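Side-chain contacts in glutathione transferase (Mesorhizobium loti, PDB 1R9C), which catalyses the hydration of the antibiotic fosfomycin as a manganese-dependent homodimer, thereby conferring fosfomycin resistance: residues T19-G24 with Y110-H115; A33-T36 with S42-K45; E44-F47 with I52-A55; A63-N68 with G90-P95. All blocks are in the same frame, centred on the assembly; numbering follows the deposited sequence.

Contact 1 (T19-G24 with Y110-H115); sequences TRILEG and YDDDNH
The carboxylate of Asp112 crosses the end of Ile21, with OD2 3.6 Å from Ile21 CD1, whereas Asp111 touches the same methyl through CB alone, its own carboxylate being turned back into an Asx turn. Both faces of the Asp111 carboxylate are occupied at OD2: the backbone N of Asp113 comes from above one face (2.8 Å to Asp111 OD2), and the backbone N of His115 from the opposite one (3.0 Å to Asp111 OD2). The other oxygen, OD1, is met on its syn side and lies near the plane of the His115 ring, where His115 ND1 donates a short bond of 2.6 Å to Asp111 OD1. One face of that imidazole carries Asp113 O, 3.9 Å above the ring centre. His115 NE2 bonds in turn to Asn68 OD1 of the second subunit, so both ring nitrogens are held, which is consistent with a doubly protonated ring.

The turn joins strands 106-110 and 116-120 of the glyoxalase-like (VOC) fold, and its neck is closed by the backbone bond from Asp111 N to His115 O. Helix 15-26 meets the turn through Ile21. With CG1 beside the backbone N (chi1 -65°) and an extended second torsion (chi2 165°), the Ile21 side chain reaches out from the helix to the loop. Arg13 also holds the turn, bonding to Asp112 O and Asp113 OD1. The methyl that makes the helix contact, Ile21 CD1, lies 4.1 Å from Asp111 CB.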
# COMPACT_ATOMS: atom_id res chain seq x y z
N THR A 19 7.30 14.00 -4.25
CA THR A 19 6.17 14.88 -4.49
C THR A 19 5.93 14.98 -6.01
O THR A 19 4.79 14.84 -6.49
CB THR A 19 6.45 16.28 -3.87
OG1 THR A 19 6.46 16.19 -2.44
CG2 THR A 19 5.32 17.27 -4.19
N ARG A 20 7.01 15.21 -6.76
CA ARG A 20 6.91 15.41 -8.21
C ARG A 20 6.44 14.12 -8.90
O ARG A 20 5.60 14.17 -9.80
CB ARG A 20 8.20 15.99 -8.80
CG ARG A 20 8.62 17.34 -8.15
CD ARG A 20 7.47 18.42 -7.99
NE ARG A 20 7.91 19.65 -7.31
CZ ARG A 20 7.10 20.56 -6.74
NH1 ARG A 20 5.77 20.36 -6.76
NH2 ARG A 20 7.60 21.67 -6.16
N ILE A 21 6.97 12.99 -8.46
CA ILE A 21 6.48 11.68 -8.93
C ILE A 21 4.98 11.51 -8.67
O ILE A 21 4.23 11.18 -9.60
CB ILE A 21 7.33 10.51 -8.32
CG1 ILE A 21 8.77 10.60 -8.84
CG2 ILE A 21 6.69 9.18 -8.63
CD1 ILE A 21 9.81 9.75 -8.06
N LEU A 22 4.52 11.73 -7.43
CA LEU A 22 3.12 11.46 -7.13
C LEU A 22 2.21 12.44 -7.88
O LEU A 22 1.12 12.07 -8.32
CB LEU A 22 2.87 11.52 -5.62
CG LEU A 22 3.55 10.45 -4.76
CD1 LEU A 22 3.45 10.83 -3.27
CD2 LEU A 22 2.86 9.09 -5.01
N GLU A 23 2.67 13.69 -8.04
CA GLU A 23 1.90 14.68 -8.78
C GLU A 23 1.92 14.37 -10.29
O GLU A 23 0.89 14.46 -10.97
CB GLU A 23 2.44 16.09 -8.52
CG GLU A 23 2.11 16.59 -7.12
CD GLU A 23 2.75 17.94 -6.81
OE1 GLU A 23 3.54 18.43 -7.64
OE2 GLU A 23 2.46 18.49 -5.74
N GLY A 24 3.09 13.96 -10.78
CA GLY A 24 3.32 13.78 -12.21
C GLY A 24 2.60 12.54 -12.71
O GLY A 24 1.98 12.59 -13.78
N TYR A 110 9.12 2.13 -11.09
CA TYR A 110 9.67 2.26 -9.74
C TYR A 110 9.76 3.74 -9.47
O TYR A 110 10.04 4.52 -10.39
CB TYR A 110 11.09 1.67 -9.68
CG TYR A 110 11.16 0.22 -10.08
CD1 TYR A 110 11.31 -0.13 -11.41
CD2 TYR A 110 10.99 -0.79 -9.13
CE1 TYR A 110 11.35 -1.43 -11.80
CE2 TYR A 110 11.00 -2.12 -9.50
CZ TYR A 110 11.21 -2.43 -10.85
OH TYR A 110 11.24 -3.73 -11.26
N ASP A 111 9.56 4.16 -8.22
CA ASP A 111 9.88 5.54 -7.86
C ASP A 111 11.39 5.61 -7.60
O ASP A 111 12.17 4.76 -8.13
CB ASP A 111 9.06 5.96 -6.62
CG ASP A 111 9.47 5.18 -5.37
OD1 ASP A 111 8.88 5.43 -4.31
OD2 ASP A 111 10.40 4.34 -5.35
N ASP A 112 11.85 6.57 -6.79
CA ASP A 112 13.30 6.77 -6.65
C ASP A 112 13.89 5.94 -5.52
O ASP A 112 15.08 6.04 -5.23
CB ASP A 112 13.65 8.24 -6.41
CG ASP A 112 13.53 9.10 -7.66
OD1 ASP A 112 13.63 8.58 -8.80
OD2 ASP A 112 13.38 10.33 -7.57
N ASP A 113 13.05 5.14 -4.87
CA ASP A 113 13.44 4.50 -3.60
C ASP A 113 13.11 3.00 -3.65
O ASP A 113 12.79 2.39 -2.64
CB ASP A 113 12.72 5.21 -2.44
CG ASP A 113 13.17 6.66 -2.27
OD1 ASP A 113 14.21 6.90 -1.62
OD2 ASP A 113 12.54 7.61 -2.77
N ASN A 114 13.19 2.42 -4.85
CA ASN A 114 12.91 1.00 -5.07
C ASN A 114 11.49 0.50 -4.79
O ASN A 114 11.27 -0.69 -4.77
CB ASN A 114 13.96 0.11 -4.37
CG ASN A 114 15.34 0.38 -4.89
OD1 ASN A 114 15.51 0.79 -6.05
ND2 ASN A 114 16.35 0.17 -4.05
N HIS A 115 10.52 1.39 -4.61
CA HIS A 115 9.13 0.97 -4.56
C HIS A 115 8.61 0.71 -5.97
O HIS A 115 8.78 1.56 -6.85
CB HIS A 115 8.23 2.04 -3.94
CG HIS A 115 8.68 2.50 -2.58
ND1 HIS A 115 9.11 3.79 -2.35
CD2 HIS A 115 8.67 1.88 -1.38
CE1 HIS A 115 9.40 3.93 -1.06
NE2 HIS A 115 9.16 2.78 -0.45

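Contact 2 (A33-T36 with S42-K45); sequences ASDT and SREK
Ser42 meets Ser34 and Asp35 through water 1, which lies 2.9 Å from Ser42 O and 2.7 Å from Ser34 OG and also reaches Asp35 OD1. This is the loop end of an antiparallel beta hairpin: strands 29-33 and 44-49 pair as neighbours, and the long connection between them starts with a 3-10 turn at Ser34-Thr36.

Arg43 follows with a salt bridge to Asp35. It grips side-on, NE and NH2 both directed at one oxygen, with Arg43 NH2 2.7 Å and Arg43 NE 2.8 Å from Asp35 OD2. The two flat groups are nearly coplanar, 12° apart, and the bend of the arginine chain at its third torsion (chi3 44°) swings the guanidinium round to the acid. A weak bond from Arg43 NE to Asp35 OD1 adds to the grip. Arg43 also bonds to Glu16 through NH2 and to Gln58 through NH1, so the group is fixed from several directions.

Glu44, inferred to be the proton acceptor in catalysis, is held by its backbone. Its N donates to Ser34 OG (2.9 Å), and its O accepts a nearly straight bond from Ser34 N (3.0 Å, 172° at the hydrogen). Water 2 links this same carbonyl to Asp35 N. Beyond the backbone, Glu44 CG rests against Ser34 CB.

Lys45 forms the non-hydrogen-bonded pair with Ala33. Its chain runs on in extended form to Glu30 and Thr19, but against its strand partner it packs lower down, with Lys45 CG 4.1 Å from Ala33 CB.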
# COMPACT_ATOMS: atom_id res chain seq x y z
N ALA A 33 1.92 19.30 4.80
CA ALA A 33 3.37 19.21 4.92
C ALA A 33 3.79 19.60 6.34
O ALA A 33 3.48 20.70 6.82
CB ALA A 33 4.09 20.10 3.86
N SER A 34 4.51 18.70 7.00
CA SER A 34 5.02 18.98 8.34
C SER A 34 6.00 20.16 8.36
O SER A 34 6.19 20.78 9.40
CB SER A 34 5.63 17.73 8.97
OG SER A 34 6.83 17.38 8.31
N ASP A 35 6.58 20.50 7.22
CA ASP A 35 7.44 21.71 7.09
C ASP A 35 6.75 23.06 7.36
O ASP A 35 7.42 24.07 7.65
CB ASP A 35 8.10 21.74 5.71
CG ASP A 35 9.35 20.90 5.66
OD1 ASP A 35 9.96 20.66 6.73
OD2 ASP A 35 9.79 20.40 4.60
N THR A 36 5.41 23.09 7.27
CA THR A 36 4.63 24.27 7.68
C THR A 36 4.67 24.47 9.21
O THR A 36 4.18 25.48 9.73
CB THR A 36 3.17 24.18 7.15
OG1 THR A 36 3.16 23.65 5.82
CG2 THR A 36 2.57 25.57 6.97
N SER A 42 11.37 15.74 11.93
CA SER A 42 10.98 14.76 10.94
C SER A 42 10.13 15.47 9.87
O SER A 42 9.42 16.44 10.17
CB SER A 42 10.20 13.64 11.62
OG SER A 42 8.95 14.11 12.07
N ARG A 43 10.24 14.99 8.64
CA ARG A 43 9.55 15.60 7.50
C ARG A 43 8.60 14.62 6.82
O ARG A 43 9.00 13.57 6.37
CB ARG A 43 10.58 16.12 6.50
CG ARG A 43 11.63 17.02 7.17
CD ARG A 43 12.48 17.83 6.23
NE ARG A 43 11.72 18.45 5.15
CZ ARG A 43 11.87 18.15 3.85
NH1 ARG A 43 12.75 17.23 3.45
NH2 ARG A 43 11.14 18.79 2.95
N GLU A 44 7.32 15.00 6.77
CA GLU A 44 6.32 14.15 6.14
C GLU A 44 5.37 15.02 5.31
O GLU A 44 5.25 16.23 5.56
CB GLU A 44 5.56 13.31 7.19
CG GLU A 44 4.60 14.09 8.06
CD GLU A 44 4.09 13.30 9.25
OE1 GLU A 44 3.88 12.07 9.14
OE2 GLU A 44 3.89 13.92 10.32
N LYS A 45 4.74 14.40 4.31
CA LYS A 45 3.67 15.03 3.55
C LYS A 45 2.56 14.03 3.36
O LYS A 45 2.81 12.82 3.28
CB LYS A 45 4.17 15.42 2.16
CG LYS A 45 5.17 16.58 2.12
CD LYS A 45 5.49 16.89 0.70
CE LYS A 45 6.22 18.20 0.54
NZ LYS A 45 6.04 18.61 -0.90
O HOH W 1 8.88 19.05 9.05
O HOH W 2 7.16 18.48 5.14

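Contact 3 (E44-F47 with I52-A55); sequences EKFF and IWVA
Phe46 receives the edge of Trp53 on one face of its ring in a T-shaped stack, with planes 78° apart and centroids separated by 4.8 Å. Trp53 NE1 leads the approach, 3.5 Å above the phenyl plane and offset toward the rim, while Trp53 CZ2 lies close to Phe46 CE1. The indole gets there because its CG lies opposite the backbone N (chi1 -179°), which sets it alongside Phe46 and pointing the same way. Ala55, the direct strand partner of Phe46, fills in beside them, its CB 3.7 Å from Phe46 CD2.

This aromatic face of the hairpin formed by strands 44-49 and 52-58 borders the metal site: the Trp53 ring meets that of His7, a manganese ligand, and Leu124 of the second subunit packs on the indole. On the reverse face Phe47 and Val54 stand side by side (CB to CB 4.4 Å), covered by Leu22 of helix 15-26.

Between the faces, Phe47 and Val54 form the hydrogen-bonded antiparallel pair. Phe47 N lies 2.7 Å from Val54 O, and Val54 N lies 2.9 Å from Phe47 O. Farther along, Ala55 CA approaches Lys45 O at 3.4 Å in a CA-H...O contact, and the Lys45 ammonium turns away to Glu30.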
# COMPACT_ATOMS: atom_id res chain seq x y z
N GLU A 44 7.32 15.00 6.77
CA GLU A 44 6.32 14.15 6.14
C GLU A 44 5.37 15.02 5.31
O GLU A 44 5.25 16.23 5.56
CB GLU A 44 5.56 13.31 7.19
CG GLU A 44 4.60 14.09 8.06
CD GLU A 44 4.09 13.30 9.25
OE1 GLU A 44 3.88 12.07 9.14
OE2 GLU A 44 3.89 13.92 10.32
N LYS A 45 4.74 14.40 4.31
CA LYS A 45 3.67 15.03 3.55
C LYS A 45 2.56 14.03 3.36
O LYS A 45 2.81 12.82 3.28
CB LYS A 45 4.17 15.42 2.16
CG LYS A 45 5.17 16.58 2.12
CD LYS A 45 5.49 16.89 0.70
CE LYS A 45 6.22 18.20 0.54
NZ LYS A 45 6.04 18.61 -0.90
N PHE A 46 1.32 14.54 3.27
CA PHE A 46 0.15 13.72 2.96
C PHE A 46 -0.40 14.17 1.60
O PHE A 46 -0.46 15.39 1.30
CB PHE A 46 -0.97 13.93 3.98
CG PHE A 46 -0.63 13.52 5.39
CD1 PHE A 46 -1.37 14.04 6.44
CD2 PHE A 46 0.38 12.59 5.67
CE1 PHE A 46 -1.11 13.67 7.77
CE2 PHE A 46 0.67 12.23 6.97
CZ PHE A 46 -0.09 12.75 8.03
N PHE A 47 -0.82 13.18 0.79
CA PHE A 47 -1.42 13.46 -0.49
C PHE A 47 -2.72 12.71 -0.62
O PHE A 47 -2.93 11.66 0.01
CB PHE A 47 -0.51 12.98 -1.63
CG PHE A 47 0.78 13.75 -1.76
CD1 PHE A 47 1.90 13.39 -0.99
CD2 PHE A 47 0.89 14.77 -2.67
CE1 PHE A 47 3.09 14.07 -1.13
CE2 PHE A 47 2.11 15.49 -2.80
CZ PHE A 47 3.20 15.13 -2.02
N ILE A 52 -7.79 8.41 -2.03
CA ILE A 52 -6.74 7.58 -1.42
C ILE A 52 -5.69 8.46 -0.72
O ILE A 52 -5.10 9.34 -1.33
CB ILE A 52 -6.10 6.69 -2.49
CG1 ILE A 52 -7.14 5.77 -3.10
CG2 ILE A 52 -4.90 5.85 -1.91
CD1 ILE A 52 -6.70 5.22 -4.46
N TRP A 53 -5.48 8.19 0.56
CA TRP A 53 -4.48 8.89 1.37
C TRP A 53 -3.13 8.20 1.21
O TRP A 53 -3.00 7.01 1.55
CB TRP A 53 -4.95 8.83 2.81
CG TRP A 53 -4.13 9.48 3.88
CD1 TRP A 53 -3.03 10.29 3.75
CD2 TRP A 53 -4.38 9.38 5.28
NE1 TRP A 53 -2.59 10.67 5.00
CE2 TRP A 53 -3.41 10.15 5.95
CE3 TRP A 53 -5.36 8.71 6.04
CZ2 TRP A 53 -3.38 10.27 7.35
CZ3 TRP A 53 -5.34 8.85 7.43
CH2 TRP A 53 -4.35 9.61 8.06
N VAL A 54 -2.16 8.93 0.68
CA VAL A 54 -0.79 8.50 0.63
C VAL A 54 0.02 9.39 1.55
O VAL A 54 -0.07 10.63 1.45
CB VAL A 54 -0.19 8.66 -0.80
CG1 VAL A 54 1.31 8.27 -0.81
CG2 VAL A 54 -1.00 7.86 -1.77
N ALA A 55 0.82 8.79 2.41
CA ALA A 55 1.73 9.55 3.27
C ALA A 55 3.16 9.23 2.86
O ALA A 55 3.49 8.07 2.62
CB ALA A 55 1.52 9.19 4.74

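Contact 4 (A63-N68 with G90-P95); sequences AERSYN and GLDMRP
A salt bridge between Arg65 and Asp92 supplies the charged half of this surface contact. Arg65 NH2 donates to Asp92 OD2 at 3.0 Å, but the bond is bent (131° at the hydrogen): the oxygen is met on its anti side and lies out of the guanidinium plane. The two flat groups are steeply inclined, 65° apart, and the bridge is a single bond to OD2 rather than a two-pronged, coplanar pairing. Arg65 reaches it with an extended chain and has further partners, bonding through NE to Asn114 and resting on Tyr110 in a cation-pi contact.

The second kind of contact is van der Waals. Arg94 NH2 comes 3.7 Å from Tyr67 CE1, with the guanidinium nearly perpendicular to the phenol ring; a bend at the second torsion (chi2 -99°) helps fold the arginine toward it.

Within 63-68, Ser66 OG accepts from Asn68 ND2 at 3.0 Å.

Gly90 ends helix 79-89 in a Schellman motif, and the chain then runs along strand 106-110, Asp92 and Arg94 sharing backbone bonds with Tyr110 and Tyr108. Segment 63-68 leads into strand 69-73 at the other edge of the same sheet, where Tyr67 meets the manganese ligand His69 edge-to-face.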
# COMPACT_ATOMS: atom_id res chain seq x y z
N ALA A 63 16.12 -1.28 0.47
CA ALA A 63 17.41 -1.90 0.16
C ALA A 63 17.50 -2.43 -1.29
O ALA A 63 18.46 -2.15 -2.03
CB ALA A 63 17.67 -3.03 1.15
N GLU A 64 16.50 -3.22 -1.65
CA GLU A 64 16.46 -3.93 -2.92
C GLU A 64 15.09 -3.71 -3.56
O GLU A 64 14.13 -3.36 -2.88
CB GLU A 64 16.69 -5.43 -2.69
CG GLU A 64 18.05 -5.79 -2.09
CD GLU A 64 19.10 -6.03 -3.15
OE1 GLU A 64 20.19 -5.43 -3.06
OE2 GLU A 64 18.85 -6.83 -4.09
N ARG A 65 15.02 -3.89 -4.87
CA ARG A 65 13.77 -3.99 -5.59
C ARG A 65 13.16 -5.37 -5.36
O ARG A 65 13.87 -6.35 -5.20
CB ARG A 65 14.00 -3.71 -7.08
CG ARG A 65 14.00 -2.20 -7.39
CD ARG A 65 14.77 -1.79 -8.63
NE ARG A 65 14.81 -0.32 -8.77
CZ ARG A 65 14.64 0.34 -9.91
NH1 ARG A 65 14.36 -0.33 -11.03
NH2 ARG A 65 14.73 1.67 -9.96
N SER A 66 11.84 -5.44 -5.31
CA SER A 66 11.14 -6.71 -5.16
C SER A 66 9.86 -6.62 -6.00
O SER A 66 9.59 -5.59 -6.64
CB SER A 66 10.80 -6.96 -3.67
OG SER A 66 9.74 -6.11 -3.27
N TYR A 67 9.06 -7.68 -6.00
CA TYR A 67 7.84 -7.66 -6.80
C TYR A 67 6.62 -7.33 -5.93
O TYR A 67 5.49 -7.41 -6.40
CB TYR A 67 7.69 -9.00 -7.54
CG TYR A 67 6.77 -8.92 -8.74
CD1 TYR A 67 7.15 -8.23 -9.91
CD2 TYR A 67 5.50 -9.52 -8.70
CE1 TYR A 67 6.25 -8.15 -11.03
CE2 TYR A 67 4.62 -9.45 -9.80
CZ TYR A 67 5.00 -8.78 -10.96
OH TYR A 67 4.11 -8.72 -12.02
N ASN A 68 6.84 -6.96 -4.67
CA ASN A 68 5.76 -6.35 -3.88
C ASN A 68 5.41 -5.06 -4.59
O ASN A 68 6.30 -4.32 -5.01
CB ASN A 68 6.24 -6.07 -2.43
CG ASN A 68 6.53 -7.34 -1.70
OD1 ASN A 68 5.62 -8.01 -1.25
ND2 ASN A 68 7.81 -7.72 -1.62
N GLY A 90 11.36 10.25 -15.94
CA GLY A 90 12.64 9.55 -15.98
C GLY A 90 12.69 8.30 -15.10
O GLY A 90 13.76 7.90 -14.68
N LEU A 91 11.54 7.68 -14.86
CA LEU A 91 11.43 6.54 -13.95
C LEU A 91 11.76 5.21 -14.63
O LEU A 91 11.44 5.03 -15.82
CB LEU A 91 10.05 6.51 -13.33
CG LEU A 91 9.66 7.74 -12.49
CD1 LEU A 91 8.22 7.60 -12.04
CD2 LEU A 91 10.62 7.90 -11.29
N ASP A 92 12.44 4.31 -13.92
CA ASP A 92 12.69 2.96 -14.47
C ASP A 92 11.35 2.24 -14.62
O ASP A 92 10.45 2.44 -13.82
CB ASP A 92 13.60 2.13 -13.56
CG ASP A 92 15.07 2.60 -13.54
OD1 ASP A 92 15.53 3.28 -14.50
OD2 ASP A 92 15.84 2.30 -12.62
N MET A 93 11.23 1.42 -15.65
CA MET A 93 10.03 0.61 -15.81
C MET A 93 10.31 -0.81 -16.31
O MET A 93 11.37 -1.09 -16.88
CB MET A 93 8.99 1.33 -16.69
CG MET A 93 9.51 1.83 -18.03
SD MET A 93 8.27 2.96 -18.76
CE MET A 93 7.00 1.77 -19.16
N ARG A 94 9.36 -1.70 -16.06
CA ARG A 94 9.39 -3.05 -16.62
C ARG A 94 8.92 -2.96 -18.07
O ARG A 94 8.16 -2.05 -18.42
CB ARG A 94 8.46 -3.95 -15.81
CG ARG A 94 8.88 -4.06 -14.35
CD ARG A 94 9.65 -5.32 -14.06
NE ARG A 94 8.74 -6.45 -13.91
CZ ARG A 94 8.93 -7.66 -14.43
NH1 ARG A 94 10.01 -7.93 -15.15
NH2 ARG A 94 8.01 -8.60 -14.23
N PRO A 95 9.37 -3.86 -18.94
CA PRO A 95 9.01 -3.74 -20.36
C PRO A 95 7.51 -4.06 -20.56
O PRO A 95 7.00 -4.92 -19.85
CB PRO A 95 9.91 -4.76 -21.05
CG PRO A 95 10.88 -5.23 -19.97
CD PRO A 95 10.16 -5.07 -18.67

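How the contacts relate
Contacts 2 and 3 overlap on strand 44-49, sharing Glu44 and Lys45. Contact 1 joins them through its helix: Thr19 OG1 lies 2.9 Å from Lys45 NZ, and Leu22 CD1 is 3.8 Å from Phe47 CD1. Its turn meets contact 4, with Tyr110 N 3.1 Å from Asp92 O. Contacts 3 and 4 lie on opposite sides of the chain's centre, their own centres about 21 Å apart, yet both border manganese and touch the second subunit. From the nearest bound manganese, the side chains of Tyr67, Ala55 and Glu44 are about 5, 6 and 8 Å away, consistent with active sites built where the two subunits meet.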